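Two structures of uncharacterized protein from Bacteroides uniformis compared at one contact. The protein probably cleaves peptidoglycan fragments between the lactyl group of N-acetylmuramic acid and the L-alanine of the stem peptide, as an NlpC/P60-related amidase. Structure 1 is PDB 4Q68 (chain A, 1.07 Å), residues Leu88-Asp93 and Leu118-Met123; structure 2 is PDB 4Q5K (chain B, 1.30 Å), residues Leu88-Asp93 and Leu118-Met123. Structure 2 is superposed on structure 1 by the backbone atoms of these residues (RMSD 0.13 Å); each is numbered along its deposited sequence.

Structure 1 (4Q68). With NAG (2-acetamido-2-deoxy-beta-D-glucopyranose), chain C.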
loop_
_atom_site.group_PDB
_atom_site.type_symbol
_atom_site.label_atom_id
_atom_site.label_comp_id
_atom_site.label_asym_id
_atom_site.label_seq_id
_atom_site.Cartn_x
_atom_site.Cartn_y
_atom_site.Cartn_z
ATOM N N LEU A 88 5.102 8.782 2.760
ATOM C CA LEU A 88 4.517 7.829 3.703
ATOM C C LEU A 88 5.044 6.416 3.436
ATOM O O LEU A 88 4.350 5.526 2.944
ATOM C CB LEU A 88 3.001 7.913 3.635
ATOM C CG LEU A 88 2.464 9.249 4.131
ATOM C CD1 LEU A 88 1.078 9.540 3.561
ATOM C CD2 LEU A 88 2.431 9.290 5.647
ATOM N N HIS A 89 6.299 6.220 3.816
ATOM C CA HIS A 89 7.009 4.970 3.562
ATOM C C HIS A 89 6.366 3.764 4.232
ATOM O O HIS A 89 6.332 2.685 3.650
ATOM C CB HIS A 89 8.442 5.056 4.067
ATOM C CG HIS A 89 9.233 6.130 3.411
ATOM N ND1 HIS A 89 9.610 6.055 2.095
ATOM C CD2 HIS A 89 9.674 7.321 3.874
ATOM C CE1 HIS A 89 10.287 7.145 1.789
ATOM N NE2 HIS A 89 10.335 7.933 2.846
ATOM N N TYR A 90 5.911 3.933 5.467
ATOM C CA TYR A 90 5.307 2.832 6.196
ATOM C C TYR A 90 3.816 2.783 5.920
ATOM O O TYR A 90 3.118 3.796 6.048
ATOM C CB TYR A 90 5.571 2.959 7.686
ATOM C CG TYR A 90 7.001 2.760 8.090
ATOM C CD1 TYR A 90 7.621 1.526 7.938
ATOM C CD2 TYR A 90 7.736 3.791 8.670
ATOM C CE1 TYR A 90 8.923 1.326 8.348
ATOM C CE2 TYR A 90 9.037 3.590 9.098
ATOM C CZ TYR A 90 9.620 2.351 8.948
ATOM O OH TYR A 90 10.890 2.099 9.417
ATOM N N ILE A 91 3.315 1.608 5.570
ATOM C CA ILE A 91 1.934 1.508 5.169
ATOM C C ILE A 91 0.971 1.796 6.320
ATOM O O ILE A 91 -0.083 2.371 6.091
ATOM C CB ILE A 91 1.668 0.189 4.423
ATOM C CG1 ILE A 91 2.574 0.107 3.182
ATOM C CG2 ILE A 91 0.193 0.074 4.030
ATOM C CD1 ILE A 91 2.563 1.351 2.278
ATOM N N ALA A 92 1.333 1.501 7.568
ATOM C CA ALA A 92 0.449 1.910 8.673
ATOM C C ALA A 92 0.239 3.420 8.638
ATOM O O ALA A 92 -0.852 3.916 8.901
ATOM C CB ALA A 92 1.014 1.496 10.022
ATOM N N ASP A 93 1.308 4.158 8.339
ATOM C CA ASP A 93 1.275 5.630 8.291
ATOM C C ASP A 93 0.474 6.116 7.078
ATOM O O ASP A 93 -0.320 7.053 7.172
ATOM C CB ASP A 93 2.721 6.124 8.228
ATOM C CG ASP A 93 2.925 7.533 8.762
ATOM O OD1 ASP A 93 1.999 8.152 9.334
ATOM O OD2 ASP A 93 4.079 7.990 8.619
ATOM N N LEU A 118 1.583 -2.603 16.570
ATOM C CA LEU A 118 2.612 -2.214 15.626
ATOM C C LEU A 118 3.972 -2.105 16.302
ATOM O O LEU A 118 4.107 -1.582 17.408
ATOM C CB LEU A 118 2.260 -0.885 14.968
ATOM C CG LEU A 118 1.019 -0.897 14.069
ATOM C CD1 LEU A 118 0.704 0.527 13.633
ATOM C CD2 LEU A 118 1.209 -1.802 12.859
ATOM N N SER A 119 4.984 -2.594 15.600
ATOM C CA SER A 119 6.367 -2.465 16.008
ATOM C C SER A 119 7.148 -2.097 14.747
ATOM O O SER A 119 7.478 -2.973 13.943
ATOM C CB SER A 119 6.824 -3.781 16.639
ATOM O OG SER A 119 8.185 -3.733 16.987
ATOM N N ILE A 120 7.376 -0.803 14.567
ATOM C CA ILE A 120 7.927 -0.275 13.334
ATOM C C ILE A 120 9.238 0.421 13.624
ATOM O O ILE A 120 9.306 1.340 14.427
ATOM C CB ILE A 120 6.899 0.648 12.636
ATOM C CG1 ILE A 120 5.663 -0.157 12.200
ATOM C CG2 ILE A 120 7.531 1.339 11.451
ATOM C CD1 ILE A 120 4.501 0.681 11.659
ATOM N N SER A 121 10.286 -0.047 12.955
ATOM C CA SER A 121 11.645 0.449 13.148
ATOM C C SER A 121 12.623 0.065 12.037
ATOM O O SER A 121 13.811 0.343 12.153
ATOM C CB SER A 121 12.215 -0.052 14.481
ATOM O OG SER A 121 12.315 -1.456 14.465
ATOM N N TYR A 122 12.155 -0.579 10.962
ATOM C CA TYR A 122 13.083 -1.187 9.991
ATOM C C TYR A 122 14.023 -0.171 9.352
ATOM O O TYR A 122 15.220 -0.420 9.214
ATOM C CB TYR A 122 12.286 -1.927 8.919
ATOM C CG TYR A 122 13.125 -2.749 7.998
ATOM C CD1 TYR A 122 13.693 -2.197 6.869
ATOM C CD2 TYR A 122 13.344 -4.095 8.249
ATOM C CE1 TYR A 122 14.474 -2.959 6.010
ATOM C CE2 TYR A 122 14.131 -4.868 7.399
ATOM C CZ TYR A 122 14.694 -4.288 6.286
ATOM O OH TYR A 122 15.470 -5.025 5.414
HETATM N N MSE A 123 13.488 0.959 8.911
HETATM C CA MSE A 123 14.286 1.893 8.132
HETATM C C MSE A 123 15.403 2.523 8.954
HETATM O O MSE A 123 16.552 2.539 8.518
HETATM C CB MSE A 123 13.397 2.962 7.513
HETATM C CG MSE A 123 12.400 2.392 6.518
HETATM SE SE MSE A 123 11.224 3.722 5.755
HETATM C CE MSE A 123 12.454 4.550 4.525
HETATM C C1 NAG C . 7.817 1.110 -0.029
HETATM C C2 NAG C . 8.902 1.900 0.689
HETATM C C3 NAG C . 8.827 3.386 0.346
HETATM C C4 NAG C . 8.629 3.613 -1.150
HETATM C C5 NAG C . 7.561 2.696 -1.735
HETATM C C6 NAG C . 7.489 2.876 -3.245
HETATM C C7 NAG C . 9.757 0.999 2.808
HETATM C C8 NAG C . 9.616 0.896 4.290
HETATM N N2 NAG C . 8.842 1.704 2.136
HETATM O O1 NAG C . 8.049 -0.247 0.202
HETATM O O3 NAG C . 10.049 3.970 0.717
HETATM O O4 NAG C . 8.326 4.962 -1.416
HETATM O O5 NAG C . 7.867 1.354 -1.422
HETATM O O6 NAG C . 8.725 2.554 -3.834
HETATM O O7 NAG C . 10.709 0.431 2.283
#

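Structure 2 (4Q5K). With 2YP ((2R)-2-[[(1R,2S,3R,4R,5R)-4-acetamido-2-[(2S,3R,4R,5S,6R)-3-acetamido-6-(hydroxymethyl)-4,5-bis(oxidanyl)oxan-2-yl]oxy-6,8-dioxabicyclo[3.2.1]octan-3-yl]oxy]propanoic acid), chain D.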
loop_
_atom_site.group_PDB
_atom_site.type_symbol
_atom_site.label_atom_id
_atom_site.label_comp_id
_atom_site.label_asym_id
_atom_site.label_seq_id
_atom_site.Cartn_x
_atom_site.Cartn_y
_atom_site.Cartn_z
ATOM N N LEU B 88 5.017 8.847 2.740
ATOM C CA LEU B 88 4.436 7.902 3.688
ATOM C C LEU B 88 5.007 6.511 3.493
ATOM O O LEU B 88 4.350 5.583 3.027
ATOM C CB LEU B 88 2.911 7.919 3.575
ATOM C CG LEU B 88 2.311 9.272 3.998
ATOM C CD1 LEU B 88 0.961 9.492 3.349
ATOM C CD2 LEU B 88 2.233 9.328 5.494
ATOM N N HIS B 89 6.259 6.359 3.912
ATOM C CA HIS B 89 7.025 5.138 3.691
ATOM C C HIS B 89 6.420 3.899 4.303
ATOM O O HIS B 89 6.454 2.825 3.711
ATOM C CB HIS B 89 8.452 5.320 4.234
ATOM C CG HIS B 89 9.211 6.398 3.547
ATOM N ND1 HIS B 89 9.595 6.291 2.230
ATOM C CD2 HIS B 89 9.640 7.604 3.973
ATOM C CE1 HIS B 89 10.219 7.393 1.873
ATOM N NE2 HIS B 89 10.274 8.199 2.915
ATOM N N TYR B 90 5.932 4.027 5.532
ATOM C CA TYR B 90 5.334 2.882 6.221
ATOM C C TYR B 90 3.848 2.797 5.903
ATOM O O TYR B 90 3.117 3.770 5.999
ATOM C CB TYR B 90 5.536 3.001 7.703
ATOM C CG TYR B 90 6.954 2.769 8.135
ATOM C CD1 TYR B 90 7.526 1.502 8.061
ATOM C CD2 TYR B 90 7.721 3.813 8.650
ATOM C CE1 TYR B 90 8.818 1.267 8.496
ATOM C CE2 TYR B 90 9.022 3.568 9.081
ATOM C CZ TYR B 90 9.573 2.315 9.014
ATOM O OH TYR B 90 10.842 2.019 9.490
ATOM N N ILE B 91 3.378 1.604 5.553
ATOM C CA ILE B 91 1.985 1.443 5.125
ATOM C C ILE B 91 1.015 1.744 6.271
ATOM O O ILE B 91 -0.037 2.314 6.018
ATOM C CB ILE B 91 1.765 0.073 4.465
ATOM C CG1 ILE B 91 2.658 -0.039 3.220
ATOM C CG2 ILE B 91 0.343 -0.131 4.117
ATOM C CD1 ILE B 91 2.609 1.113 2.219
ATOM N N ALA B 92 1.374 1.476 7.540
ATOM C CA ALA B 92 0.464 1.894 8.626
ATOM C C ALA B 92 0.212 3.388 8.555
ATOM O O ALA B 92 -0.899 3.848 8.766
ATOM C CB ALA B 92 1.042 1.549 9.994
ATOM N N ASP B 93 1.261 4.146 8.250
ATOM C CA ASP B 93 1.195 5.618 8.178
ATOM C C ASP B 93 0.386 6.054 6.951
ATOM O O ASP B 93 -0.408 6.987 7.022
ATOM C CB ASP B 93 2.633 6.163 8.137
ATOM C CG ASP B 93 2.787 7.570 8.658
ATOM O OD1 ASP B 93 1.821 8.165 9.182
ATOM O OD2 ASP B 93 3.925 8.054 8.532
ATOM N N LEU B 118 1.558 -2.677 16.512
ATOM C CA LEU B 118 2.620 -2.268 15.599
ATOM C C LEU B 118 3.955 -2.109 16.342
ATOM O O LEU B 118 4.014 -1.612 17.468
ATOM C CB LEU B 118 2.248 -0.952 14.930
ATOM C CG LEU B 118 0.992 -0.943 14.072
ATOM C CD1 LEU B 118 0.666 0.481 13.620
ATOM C CD2 LEU B 118 1.134 -1.831 12.865
ATOM N N SER B 119 5.003 -2.583 15.678
ATOM C CA SER B 119 6.384 -2.383 16.116
ATOM C C SER B 119 7.183 -2.042 14.852
ATOM O O SER B 119 7.473 -2.901 14.014
ATOM C CB SER B 119 6.887 -3.624 16.850
ATOM O OG SER B 119 8.215 -3.459 17.248
ATOM N N ILE B 120 7.495 -0.751 14.715
ATOM C CA ILE B 120 8.011 -0.219 13.471
ATOM C C ILE B 120 9.350 0.462 13.711
ATOM O O ILE B 120 9.439 1.387 14.503
ATOM C CB ILE B 120 6.970 0.734 12.820
ATOM C CG1 ILE B 120 5.747 -0.086 12.330
ATOM C CG2 ILE B 120 7.593 1.501 11.673
ATOM C CD1 ILE B 120 4.614 0.753 11.740
ATOM N N SER B 121 10.385 -0.045 13.046
ATOM C CA SER B 121 11.758 0.444 13.192
ATOM C C SER B 121 12.684 0.009 12.063
ATOM O O SER B 121 13.859 0.273 12.130
ATOM C CB SER B 121 12.350 -0.045 14.519
ATOM O OG SER B 121 12.380 -1.447 14.550
ATOM N N TYR B 122 12.163 -0.622 11.025
ATOM C CA TYR B 122 12.995 -1.236 9.986
ATOM C C TYR B 122 13.920 -0.254 9.292
ATOM O O TYR B 122 15.101 -0.548 9.115
ATOM C CB TYR B 122 12.100 -1.932 8.938
ATOM C CG TYR B 122 12.835 -2.777 7.927
ATOM C CD1 TYR B 122 13.140 -4.101 8.177
ATOM C CD2 TYR B 122 13.245 -2.229 6.720
ATOM C CE1 TYR B 122 13.832 -4.859 7.241
ATOM C CE2 TYR B 122 13.924 -2.985 5.786
ATOM C CZ TYR B 122 14.202 -4.298 6.046
ATOM O OH TYR B 122 14.865 -5.047 5.114
HETATM N N MSE B 123 13.399 0.891 8.876
HETATM C CA MSE B 123 14.188 1.804 8.060
HETATM C C MSE B 123 15.348 2.423 8.837
HETATM O O MSE B 123 16.479 2.439 8.346
HETATM C CB MSE B 123 13.320 2.906 7.480
HETATM C CG MSE B 123 12.270 2.378 6.522
HETATM SE SE MSE B 123 11.092 3.755 5.854
HETATM C CE MSE B 123 12.290 4.618 4.631
HETATM C C1 2YP D . 7.920 1.052 0.173
HETATM O O1 2YP D . 8.214 -0.276 0.418
HETATM C C2 2YP D . 8.952 1.874 0.925
HETATM C C3 2YP D . 8.838 3.356 0.562
HETATM O O3 2YP D . 9.991 4.028 1.033
HETATM C C4 2YP D . 8.733 3.573 -0.943
HETATM O OAC 2YP D . 10.416 0.119 2.617
HETATM C CAB 2YP D . 9.496 0.805 3.090
HETATM C CAA 2YP D . 9.079 0.683 4.520
HETATM N N2 2YP D . 8.801 1.687 2.358
HETATM O O4 2YP D . 8.343 4.921 -1.194
HETATM C C5 2YP D . 7.680 2.646 -1.540
HETATM C C6 2YP D . 7.578 2.741 -3.056
HETATM O O6 2YP D . 8.801 2.409 -3.716
HETATM O O5 2YP D . 8.017 1.287 -1.215
HETATM C CA4 2YP D . 7.210 -1.251 0.103
HETATM C CA3 2YP D . 7.963 -2.577 0.144
HETATM O OAH 2YP D . 7.376 -3.485 -0.798
HETATM C CAI 2YP D . 8.260 -3.770 -1.896
HETATM C CAJ 2YP D . 8.194 -2.637 -2.907
HETATM C CAL 2YP D . 7.917 -5.141 -2.491
HETATM O OAM 2YP D . 8.266 -5.399 -3.651
HETATM O O 2YP D . 7.285 -5.919 -1.711
HETATM C CA5 2YP D . 6.053 -1.206 1.103
HETATM O OA5 2YP D . 6.561 -1.501 2.429
HETATM C CA6 2YP D . 5.027 -2.312 0.907
HETATM O OA6 2YP D . 5.527 -3.380 1.731
HETATM C CA1 2YP D . 6.714 -2.894 2.351
HETATM C CA2 2YP D . 7.965 -3.228 1.533
HETATM N NAD 2YP D . 9.162 -2.870 2.279
HETATM C CAE 2YP D . 9.971 -3.753 2.832
HETATM O OAG 2YP D . 9.762 -4.957 2.744
HETATM C CAF 2YP D . 11.149 -3.195 3.576
#

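Structure 1 (4Q68)
The touching parts of 88-93 and 118-123 run almost antiparallel, 174° apart, with Y90 CA 8.2 Å from I120 CA. This buried contact joins residues at the start of helix 91-100 to the loop and first turn of helix 122-125. Y90 buries more surface than any other residue, its ring gripped on both faces. I120 CG1 lies beside the backbone N (chi1 -65°), turning CG2 over the ring centre in a CH-pi contact, 3.3 Å from the centroid. Over the opposite face sits SE of selenomethionine M123, offset toward the rim, a Met-aromatic contact. Y90 OH takes the M123 N-H in a nearly straight hydrogen bond of 2.9 Å and is also hydrogen-bonded to E147. M123 bends at chi3 (76°), carrying CE over one face of the H89 ring. A92 CB packs on L118 CD1 at 3.8 Å. H89 and M123 line the sugar site: H89 ND1 is hydrogen-bonded to NAG O3, and M123 SE lies 3.6 Å from NAG C8. R87 also hydrogen-bonds the sugar.

Structure 2 (4Q5K)
Between 88-93 and 118-123 the chain directions oppose each other, 174° apart, and Y90 CA stands 8.3 Å from I120 CA. The Y90 ring is gripped on both faces. I120 keeps CG1 beside the backbone N (chi1 -69°), so that CG2 sits over the ring centre in a CH-pi contact, 3.3 Å from the centroid. SE of selenomethionine M123 covers the opposite face, offset toward the rim, as a Met-aromatic contact. M123 N donates to Y90 OH at 2.9 Å, nearly straight, and E147 is a second hydrogen-bond partner of that hydroxyl. The bend of M123 at chi3 (74°) brings CE over one face of the H89 ring. A92 CB packs on L118 CD1 at 3.8 Å. H89 ND1 is hydrogen-bonded to 2YP O3, and M123 SE lies 3.9 Å from 2YP CAA. The acetyl methyl CAF of the second sugar rests on Y122 CE2, 3.6 Å away. Y19, D40, R87 and Y130 are also hydrogen-bonded to the ligand.

Comparison
The two sites share one framework: the comparable CA atoms coincide within the error, and the side chains of H89(A), Y90(A), I91(A), L118(A), I120(A) and Y122(A) keep the places of their counterparts. The bond from M123(A) N to Y90(A) OH, 2.9 Å, recurs as M123(B) N to Y90(B) OH, also 2.9 Å. What differs is the bound group. Structure 1 holds the single sugar NAG, which touches H89(A) and M123(A); structure 2 holds at this place 2YP, an N-acetylglucosamine joined to an anhydro sugar bearing a second acetamido group and a lactyl carboxylate. ND1 of H89(A) meets NAG O3 and ND1 of H89(B) meets the O3 of 2YP, both by a hydrogen bond. The main addition of the longer ligand is at Y122(B). Y122(A) occupies the same place with no second acetamido group against it, whereas CE2 of Y122(B) lies 3.6 Å from 2YP CAF, the methyl of that group.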